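Local coordinates for protein N-alpha-acetyltransferase 35, NatC auxiliary subunit (Saccharomyces cerevisiae, PDB 6YGA) that serves as the auxiliary subunit of the heterotrimeric NatC N-terminal acetyltransferase, which acetylates the N-terminal methionine of the L-A virus Gag protein, at residues A93-L96 against L97-V100; W137-N141 against I142-K146; P191-D194 against V195-S199. All coordinates share one frame; numbering follows the deposited sequence.

Contact 1: residues A93-L96 against L97-V100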
ATOM      1  N   ALA B  93      20.247 -20.276 -13.323  1.00 70.97           N
ATOM      2  CA  ALA B  93      20.105 -20.085 -11.884  1.00 67.48           C
ATOM      3  C   ALA B  93      20.214 -18.612 -11.510  1.00 67.37           C
ATOM      4  O   ALA B  93      19.488 -18.133 -10.633  1.00 64.74           O
ATOM      5  CB  ALA B  93      21.152 -20.909 -11.136  1.00 67.34           C
ATOM      6  N   ASP B  94      21.111 -17.878 -12.169  1.00 69.71           N
ATOM      7  CA  ASP B  94      21.282 -16.464 -11.855  1.00 69.48           C
ATOM      8  C   ASP B  94      20.008 -15.674 -12.126  1.00 68.17           C
ATOM      9  O   ASP B  94      19.557 -14.894 -11.280  1.00 67.12           O
ATOM     10  CB  ASP B  94      22.447 -15.887 -12.653  1.00 72.88           C
ATOM     11  CG  ASP B  94      22.419 -14.379 -12.704  1.00 73.65           C
ATOM     12  OD1 ASP B  94      22.565 -13.746 -11.639  1.00 72.57           O
ATOM     13  OD2 ASP B  94      22.247 -13.827 -13.811  1.00 75.55           O
ATOM     14  N   ARG B  95      19.416 -15.857 -13.309  1.00 68.26           N
ATOM     15  CA  ARG B  95      18.215 -15.102 -13.649  1.00 67.10           C
ATOM     16  C   ARG B  95      17.054 -15.474 -12.736  1.00 65.85           C
ATOM     17  O   ARG B  95      16.234 -14.618 -12.382  1.00 66.24           O
ATOM     18  CB  ARG B  95      17.849 -15.325 -15.115  1.00 69.32           C
ATOM     19  CG  ARG B  95      16.496 -14.754 -15.500  1.00 70.55           C
ATOM     20  CD  ARG B  95      16.434 -14.400 -16.970  1.00 73.83           C
ATOM     21  NE  ARG B  95      15.118 -13.887 -17.329  1.00 72.95           N
ATOM     22  CZ  ARG B  95      14.827 -13.309 -18.491  1.00 75.15           C
ATOM     23  NH1 ARG B  95      15.764 -13.162 -19.416  1.00 77.93           N
ATOM     24  NH2 ARG B  95      13.597 -12.874 -18.722  1.00 74.48           N
ATOM     25  N   LEU B  96      16.972 -16.743 -12.335  1.00 64.05           N
ATOM     26  CA  LEU B  96      15.916 -17.155 -11.418  1.00 61.21           C
ATOM     27  C   LEU B  96      16.043 -16.444 -10.075  1.00 59.42           C
ATOM     28  O   LEU B  96      15.037 -16.015  -9.497  1.00 58.59           O
ATOM     29  CB  LEU B  96      15.943 -18.671 -11.235  1.00 60.04           C
ATOM     30  CG  LEU B  96      14.919 -19.241 -10.252  1.00 56.25           C
ATOM     31  CD1 LEU B  96      13.499 -18.988 -10.733  1.00 53.39           C
ATOM     32  CD2 LEU B  96      15.162 -20.723 -10.033  1.00 56.36           C
ATOM     33  N   LEU B  97      17.269 -16.303  -9.564  1.00 58.68           N
ATOM     34  CA  LEU B  97      17.466 -15.583  -8.309  1.00 55.97           C
ATOM     35  C   LEU B  97      17.120 -14.107  -8.455  1.00 55.58           C
ATOM     36  O   LEU B  97      16.538 -13.509  -7.543  1.00 54.78           O
ATOM     37  CB  LEU B  97      18.904 -15.746  -7.817  1.00 56.60           C
ATOM     38  CG  LEU B  97      19.232 -17.067  -7.122  1.00 56.61           C
ATOM     39  CD1 LEU B  97      20.614 -17.020  -6.486  1.00 58.80           C
ATOM     40  CD2 LEU B  97      18.172 -17.392  -6.082  1.00 53.82           C
ATOM     41  N   ARG B  98      17.475 -13.496  -9.587  1.00 57.11           N
ATOM     42  CA  ARG B  98      17.092 -12.104  -9.795  1.00 57.56           C
ATOM     43  C   ARG B  98      15.598 -11.979 -10.068  1.00 60.44           C
ATOM     44  O   ARG B  98      15.013 -10.917  -9.821  1.00 60.78           O
ATOM     45  CB  ARG B  98      17.919 -11.485 -10.923  1.00 55.82           C
ATOM     46  CG  ARG B  98      19.370 -11.238 -10.525  1.00 55.83           C
ATOM     47  CD  ARG B  98      20.213 -10.645 -11.646  1.00 56.81           C
ATOM     48  NE  ARG B  98      20.280 -11.509 -12.819  1.00 55.65           N
ATOM     49  CZ  ARG B  98      19.784 -11.190 -14.011  1.00 57.71           C
ATOM     50  NH1 ARG B  98      19.188 -10.018 -14.191  1.00 56.00           N
ATOM     51  NH2 ARG B  98      19.891 -12.039 -15.023  1.00 53.47           N
ATOM     52  N   CYS B  99      14.961 -13.047 -10.560  1.00 61.37           N
ATOM     53  CA  CYS B  99      13.503 -13.063 -10.618  1.00 61.17           C
ATOM     54  C   CYS B  99      12.904 -13.058  -9.216  1.00 58.54           C
ATOM     55  O   CYS B  99      11.859 -12.439  -8.982  1.00 58.27           O
ATOM     56  CB  CYS B  99      13.015 -14.276 -11.410  1.00 64.34           C
ATOM     57  SG  CYS B  99      13.117 -14.103 -13.209  1.00 70.17           S
ATOM     58  N   VAL B 100      13.555 -13.740  -8.271  1.00 56.56           N
ATOM     59  CA  VAL B 100      13.100 -13.712  -6.881  1.00 54.53           C
ATOM     60  C   VAL B 100      13.159 -12.291  -6.333  1.00 54.30           C
ATOM     61  O   VAL B 100      12.233 -11.834  -5.651  1.00 53.15           O
ATOM     62  CB  VAL B 100      13.933 -14.687  -6.027  1.00 53.00           C
ATOM     63  CG1 VAL B 100      13.598 -14.534  -4.549  1.00 50.52           C
ATOM     64  CG2 VAL B 100      13.705 -16.125  -6.482  1.00 51.73           C
TER

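Contact 2: residues W137-N141 against I142-K146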
ATOM      1  N   TRP B 137      12.538 -33.481 -15.222  1.00102.65           N
ATOM      2  CA  TRP B 137      13.103 -33.565 -16.561  1.00101.60           C
ATOM      3  C   TRP B 137      14.389 -34.381 -16.529  1.00103.18           C
ATOM      4  O   TRP B 137      15.159 -34.308 -15.565  1.00101.28           O
ATOM      5  CB  TRP B 137      13.379 -32.165 -17.130  1.00 96.12           C
ATOM      6  CG  TRP B 137      14.342 -31.359 -16.302  1.00 89.24           C
ATOM      7  CD1 TRP B 137      15.704 -31.368 -16.391  1.00 88.20           C
ATOM      8  CD2 TRP B 137      14.015 -30.432 -15.258  1.00 84.50           C
ATOM      9  NE1 TRP B 137      16.245 -30.504 -15.468  1.00 85.17           N
ATOM     10  CE2 TRP B 137      15.229 -29.917 -14.762  1.00 82.38           C
ATOM     11  CE3 TRP B 137      12.815 -29.986 -14.698  1.00 81.34           C
ATOM     12  CZ2 TRP B 137      15.277 -28.982 -13.732  1.00 78.29           C
ATOM     13  CZ3 TRP B 137      12.865 -29.058 -13.677  1.00 78.59           C
ATOM     14  CH2 TRP B 137      14.087 -28.565 -13.204  1.00 77.51           C
ATOM     15  N   CYS B 138      14.615 -35.158 -17.589  1.00107.58           N
ATOM     16  CA  CYS B 138      15.806 -35.990 -17.737  1.00110.82           C
ATOM     17  C   CYS B 138      16.542 -35.554 -18.998  1.00110.86           C
ATOM     18  O   CYS B 138      16.095 -35.844 -20.114  1.00112.65           O
ATOM     19  CB  CYS B 138      15.443 -37.474 -17.807  1.00118.77           C
ATOM     20  SG  CYS B 138      14.768 -38.165 -16.280  1.00124.74           S
ATOM     21  N   THR B 139      17.665 -34.858 -18.820  1.00109.84           N
ATOM     22  CA  THR B 139      18.492 -34.425 -19.937  1.00109.44           C
ATOM     23  C   THR B 139      19.708 -35.311 -20.160  1.00110.70           C
ATOM     24  O   THR B 139      20.301 -35.257 -21.242  1.00114.85           O
ATOM     25  CB  THR B 139      18.971 -32.981 -19.728  1.00105.25           C
ATOM     26  OG1 THR B 139      20.116 -32.973 -18.863  1.00104.29           O
ATOM     27  CG2 THR B 139      17.865 -32.141 -19.107  1.00100.69           C
ATOM     28  N   GLY B 140      20.082 -36.126 -19.178  1.00106.98           N
ATOM     29  CA  GLY B 140      21.300 -36.901 -19.251  1.00107.62           C
ATOM     30  C   GLY B 140      22.558 -36.143 -18.891  1.00107.53           C
ATOM     31  O   GLY B 140      23.644 -36.736 -18.908  1.00111.49           O
ATOM     32  N   ASN B 141      22.451 -34.854 -18.576  1.00103.58           N
ATOM     33  CA  ASN B 141      23.578 -34.034 -18.158  1.00103.88           C
ATOM     34  C   ASN B 141      23.435 -33.723 -16.674  1.00100.82           C
ATOM     35  O   ASN B 141      22.333 -33.443 -16.192  1.00 97.90           O
ATOM     36  CB  ASN B 141      23.651 -32.739 -18.980  1.00105.52           C
ATOM     37  CG  ASN B 141      24.958 -31.981 -18.779  1.00108.94           C
ATOM     38  OD1 ASN B 141      25.532 -31.979 -17.690  1.00110.47           O
ATOM     39  ND2 ASN B 141      25.428 -31.326 -19.835  1.00110.59           N
ATOM     40  N   ILE B 142      24.557 -33.772 -15.953  1.00101.18           N
ATOM     41  CA  ILE B 142      24.491 -33.716 -14.498  1.00 98.48           C
ATOM     42  C   ILE B 142      24.184 -32.304 -14.012  1.00 94.98           C
ATOM     43  O   ILE B 142      23.629 -32.121 -12.921  1.00 91.64           O
ATOM     44  CB  ILE B 142      25.797 -34.259 -13.889  1.00100.54           C
ATOM     45  CG1 ILE B 142      25.542 -34.748 -12.465  1.00 98.83           C
ATOM     46  CG2 ILE B 142      26.900 -33.200 -13.904  1.00100.89           C
ATOM     47  CD1 ILE B 142      24.512 -35.854 -12.384  1.00 98.82           C
ATOM     48  N   LEU B 143      24.532 -31.289 -14.801  1.00 94.78           N
ATOM     49  CA  LEU B 143      24.284 -29.914 -14.386  1.00 90.56           C
ATOM     50  C   LEU B 143      22.801 -29.573 -14.475  1.00 88.11           C
ATOM     51  O   LEU B 143      22.263 -28.878 -13.603  1.00 85.43           O
ATOM     52  CB  LEU B 143      25.124 -28.965 -15.239  1.00 91.39           C
ATOM     53  CG  LEU B 143      26.634 -29.216 -15.178  1.00 93.65           C
ATOM     54  CD1 LEU B 143      27.345 -28.358 -16.204  1.00 94.96           C
ATOM     55  CD2 LEU B 143      27.175 -28.946 -13.780  1.00 91.23           C
ATOM     56  N   TYR B 144      22.121 -30.073 -15.509  1.00 88.94           N
ATOM     57  CA  TYR B 144      20.697 -29.798 -15.672  1.00 87.16           C
ATOM     58  C   TYR B 144      19.842 -30.649 -14.742  1.00 84.89           C
ATOM     59  O   TYR B 144      18.884 -30.146 -14.146  1.00 81.32           O
ATOM     60  CB  TYR B 144      20.275 -30.034 -17.123  1.00 90.91           C
ATOM     61  CG  TYR B 144      20.677 -28.932 -18.077  1.00 93.52           C
ATOM     62  CD1 TYR B 144      21.931 -28.924 -18.667  1.00 97.27           C
ATOM     63  CD2 TYR B 144      19.795 -27.904 -18.392  1.00 92.01           C
ATOM     64  CE1 TYR B 144      22.303 -27.921 -19.540  1.00 98.91           C
ATOM     65  CE2 TYR B 144      20.157 -26.896 -19.265  1.00 93.66           C
ATOM     66  CZ  TYR B 144      21.412 -26.909 -19.836  1.00 97.26           C
ATOM     67  OH  TYR B 144      21.780 -25.908 -20.705  1.00 98.56           O
ATOM     68  N   ASP B 145      20.169 -31.936 -14.605  1.00 86.92           N
ATOM     69  CA  ASP B 145      19.279 -32.859 -13.906  1.00 87.08           C
ATOM     70  C   ASP B 145      19.446 -32.785 -12.392  1.00 85.27           C
ATOM     71  O   ASP B 145      18.459 -32.879 -11.654  1.00 84.75           O
ATOM     72  CB  ASP B 145      19.512 -34.289 -14.398  1.00 90.56           C
ATOM     73  CG  ASP B 145      19.341 -34.428 -15.903  1.00 92.00           C
ATOM     74  OD1 ASP B 145      19.510 -33.416 -16.614  1.00 90.66           O
ATOM     75  OD2 ASP B 145      19.033 -35.544 -16.374  1.00 94.19           O
ATOM     76  N   LYS B 146      20.677 -32.621 -11.907  1.00 84.88           N
ATOM     77  CA  LYS B 146      20.957 -32.643 -10.477  1.00 84.82           C
ATOM     78  C   LYS B 146      21.214 -31.261  -9.895  1.00 81.68           C
ATOM     79  O   LYS B 146      20.578 -30.879  -8.907  1.00 79.14           O
ATOM     80  CB  LYS B 146      22.156 -33.561 -10.189  1.00 91.54           C
ATOM     81  CG  LYS B 146      21.900 -34.596  -9.099  1.00 97.31           C
ATOM     82  CD  LYS B 146      21.573 -33.929  -7.765  1.00 98.86           C
ATOM     83  CE  LYS B 146      21.038 -34.920  -6.733  1.00100.65           C
ATOM     84  NZ  LYS B 146      20.796 -34.266  -5.410  1.00 98.12           N
TER

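Contact 3: residues P191-D194 against V195-S199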
ATOM      1  N   PRO B 191       8.695 -31.645  -0.837  1.00 74.43           N
ATOM      2  CA  PRO B 191       9.447 -32.228   0.280  1.00 75.27           C
ATOM      3  C   PRO B 191       9.714 -31.214   1.382  1.00 72.32           C
ATOM      4  O   PRO B 191       9.565 -30.000   1.217  1.00 72.43           O
ATOM      5  CB  PRO B 191      10.750 -32.693  -0.377  1.00 76.83           C
ATOM      6  CG  PRO B 191      10.901 -31.813  -1.567  1.00 76.24           C
ATOM      7  CD  PRO B 191       9.504 -31.568  -2.065  1.00 74.86           C
ATOM      8  N   GLY B 192      10.124 -31.747   2.533  1.00 72.74           N
ATOM      9  CA  GLY B 192      10.426 -30.931   3.689  1.00 70.47           C
ATOM     10  C   GLY B 192      11.762 -30.225   3.570  1.00 67.52           C
ATOM     11  O   GLY B 192      12.509 -30.389   2.607  1.00 68.53           O
ATOM     12  N   GLN B 193      12.063 -29.421   4.594  1.00 64.15           N
ATOM     13  CA  GLN B 193      13.264 -28.591   4.554  1.00 62.30           C
ATOM     14  C   GLN B 193      14.529 -29.438   4.506  1.00 65.70           C
ATOM     15  O   GLN B 193      15.483 -29.098   3.795  1.00 66.29           O
ATOM     16  CB  GLN B 193      13.295 -27.657   5.762  1.00 59.95           C
ATOM     17  CG  GLN B 193      14.388 -26.604   5.702  1.00 59.35           C
ATOM     18  CD  GLN B 193      14.653 -25.962   7.049  1.00 58.96           C
ATOM     19  OE1 GLN B 193      14.777 -26.648   8.064  1.00 59.86           O
ATOM     20  NE2 GLN B 193      14.739 -24.638   7.065  1.00 56.76           N
ATOM     21  N   ASP B 194      14.558 -30.545   5.251  1.00 68.38           N
ATOM     22  CA  ASP B 194      15.761 -31.369   5.300  1.00 72.99           C
ATOM     23  C   ASP B 194      16.111 -31.920   3.922  1.00 73.82           C
ATOM     24  O   ASP B 194      17.286 -31.943   3.535  1.00 73.68           O
ATOM     25  CB  ASP B 194      15.576 -32.508   6.302  1.00 79.44           C
ATOM     26  CG  ASP B 194      15.275 -32.011   7.702  1.00 83.31           C
ATOM     27  OD1 ASP B 194      15.822 -30.957   8.093  1.00 83.31           O
ATOM     28  OD2 ASP B 194      14.490 -32.672   8.413  1.00 86.36           O
ATOM     29  N   VAL B 195      15.103 -32.355   3.164  1.00 74.14           N
ATOM     30  CA  VAL B 195      15.352 -32.899   1.831  1.00 74.77           C
ATOM     31  C   VAL B 195      15.893 -31.818   0.904  1.00 72.16           C
ATOM     32  O   VAL B 195      16.824 -32.057   0.124  1.00 72.79           O
ATOM     33  CB  VAL B 195      14.067 -33.537   1.272  1.00 74.30           C
ATOM     34  CG1 VAL B 195      14.302 -34.073  -0.135  1.00 75.04           C
ATOM     35  CG2 VAL B 195      13.583 -34.647   2.195  1.00 75.01           C
ATOM     36  N   VAL B 196      15.331 -30.610   0.986  1.00 69.58           N
ATOM     37  CA  VAL B 196      15.756 -29.526   0.105  1.00 68.33           C
ATOM     38  C   VAL B 196      17.195 -29.118   0.400  1.00 69.48           C
ATOM     39  O   VAL B 196      17.998 -28.919  -0.519  1.00 69.97           O
ATOM     40  CB  VAL B 196      14.786 -28.335   0.231  1.00 64.05           C
ATOM     41  CG1 VAL B 196      15.244 -27.176  -0.638  1.00 61.45           C
ATOM     42  CG2 VAL B 196      13.374 -28.764  -0.147  1.00 64.00           C
ATOM     43  N   ILE B 197      17.548 -28.992   1.682  1.00 71.23           N
ATOM     44  CA  ILE B 197      18.910 -28.599   2.035  1.00 71.95           C
ATOM     45  C   ILE B 197      19.899 -29.690   1.648  1.00 75.06           C
ATOM     46  O   ILE B 197      20.995 -29.404   1.149  1.00 76.80           O
ATOM     47  CB  ILE B 197      18.996 -28.258   3.534  1.00 71.10           C
ATOM     48  CG1 ILE B 197      18.056 -27.104   3.868  1.00 69.56           C
ATOM     49  CG2 ILE B 197      20.420 -27.895   3.926  1.00 72.06           C
ATOM     50  CD1 ILE B 197      17.946 -26.839   5.347  1.00 70.42           C
ATOM     51  N   ASN B 198      19.530 -30.957   1.862  1.00 78.18           N
ATOM     52  CA  ASN B 198      20.399 -32.055   1.453  1.00 83.94           C
ATOM     53  C   ASN B 198      20.568 -32.088  -0.061  1.00 82.46           C
ATOM     54  O   ASN B 198      21.674 -32.319  -0.563  1.00 85.01           O
ATOM     55  CB  ASN B 198      19.844 -33.387   1.961  1.00 90.46           C
ATOM     56  CG  ASN B 198      19.966 -33.534   3.468  1.00 96.19           C
ATOM     57  OD1 ASN B 198      20.742 -32.829   4.113  1.00 98.38           O
ATOM     58  ND2 ASN B 198      19.203 -34.463   4.035  1.00 98.78           N
ATOM     59  N   SER B 199      19.484 -31.852  -0.805  1.00 79.44           N
ATOM     60  CA  SER B 199      19.573 -31.829  -2.263  1.00 78.97           C
ATOM     61  C   SER B 199      20.505 -30.722  -2.740  1.00 77.33           C
ATOM     62  O   SER B 199      21.303 -30.927  -3.662  1.00 79.43           O
ATOM     63  CB  SER B 199      18.181 -31.659  -2.871  1.00 77.98           C
ATOM     64  OG  SER B 199      18.254 -31.432  -4.268  1.00 80.36           O
TER

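Contact 1: residues A93-L96 against L97-V100
Asp94 places CG anti to its backbone N, beside the carbonyl carbon, while Arg98, one turn later, turns CG to the side of its backbone N and then bends at chi3 (-60°); the two conformations bring carboxylate and guanidinium together along one flank of the helix. The arginine approaches side-on, using NE and NH2. Both donate to Asp94 OD2, NE at 3.2 Å and NH2 also at 3.2 Å, whereas the bond from Arg98 NE to Asp94 OD1, at 3.4 Å, is weak. Although the two planes lie only 25° apart, this is not a flat bidentate pair: both nitrogens reach OD2 from the same face, about 40° out of the carboxylate plane. Outside partners help to fix each group, Tyr297 OH bonding to Asp94 OD1 and Pro294 O taking Arg98 NH1. Next to the bridge, Arg95 runs extended, its CG lying 4.1 Å from Cys99 SG. Leu96 and Val100 pack against helix 142-167, and Leu97 against helix 215-231. The backbone bond from Arg98 N to Asp94 O (3.0 Å) spans the same four residues; the pair is an i to i+4 salt bridge, here in the largely buried middle of helix 85-104.

Contact 2: residues W137-N141 against I142-K146
The backbone comes out of the extended Trp137 and Cys138, turns through Gly140 at positive phi (81°) and enters helix 142-167 at Asn141, which folds the loop back over the first helical turn. Asp145 takes up two of the loop's backbone N-H groups. Asp145 OD2 accepts from Thr139 N at 2.9 Å and from Gly140 N at 3.0 Å, both on the syn side but from opposite faces of the carboxylate plane. Thr139 OG1 also faces Asp145 OD1, but so closely that the modelled length is doubtful. Thr139 OG1 accepts from Asn141 N at 3.0 Å, which makes an ST turn. Asn141 is the N-cap: with CG anti to the backbone N (chi1 -169°), its OD1 takes Leu143 N at 3.1 Å in a nearly straight bond (169°), the donor lying above the amide plane. Asp145 N closes the first turn on Asn141 O at 3.1 Å. Tyr144 CB sits 3.4 Å from Thr139 OG1, while Tyr144 OH bonds to Tyr82 O. Trp137, its ring also edge-to-face with Tyr119, directs NE1 at Tyr144 O (3.0 Å); the carbonyl oxygen lies near the indole plane, but NE1 stands well above the carbonyl plane.

Contact 3: residues P191-D194 against V195-S199
Pro191, just before the N-cap residue Gly192, leans on Val195 and Val196 at the N-terminus of helix 193-209. The proline touches the two valines with adjacent ring atoms: CB lies 3.8 Å from Val195 CB and equally close to Val195 CG1, whereas CG meets Val196 CG2 at 4.2 Å, those two side chains crossing at about a right angle. The two valines share one rotamer (chi1 178°), yet from their successive positions round the helix Val195 offers CG1 and Val196 CG2. Pro191 also touches Leu153, and Val196 touches Tyr157, both on helix 142-167. One turn apart, Gln193 and Ile197 run side by side in the same direction. The glutamine has CG anti to its backbone N (chi1 -171°) and is extended beyond it; CG and CD lie against Ile197 CD1, while NE2 bonds to Asp235 OD1. Ile197 also reaches Val231 of helix 215-231. Main-chain bonds start the helix, from Val196 N to Gly192 O at 3.3 Å and, almost straight (168°), from Ile197 N to Gln193 O at 3.0 Å. The glutamine and isoleucine side chains come closest at Gln193 CG and Ile197 CD1, 3.6 Å apart.

Overall arrangement
The three contacts follow one another along the chain, on the same side of its centre, with their centres 19 to 20 Å apart. Helix 142-167 ties them together: its first turn belongs to contact 2, and further along it meets Leu96 and Val100 of contact 1 and Pro191 and Val196 of contact 3. Contacts 2 and 3 touch directly, Lys146 NZ lying 3.8 Å from Ser199 O. Contact 1 stays clear of both, its nearest atoms about 8 Å from contact 2 and about 11 Å from contact 3, although helix 215-231 packs on contacts 1 and 3 alike. No other subunit of the complex touches these segments.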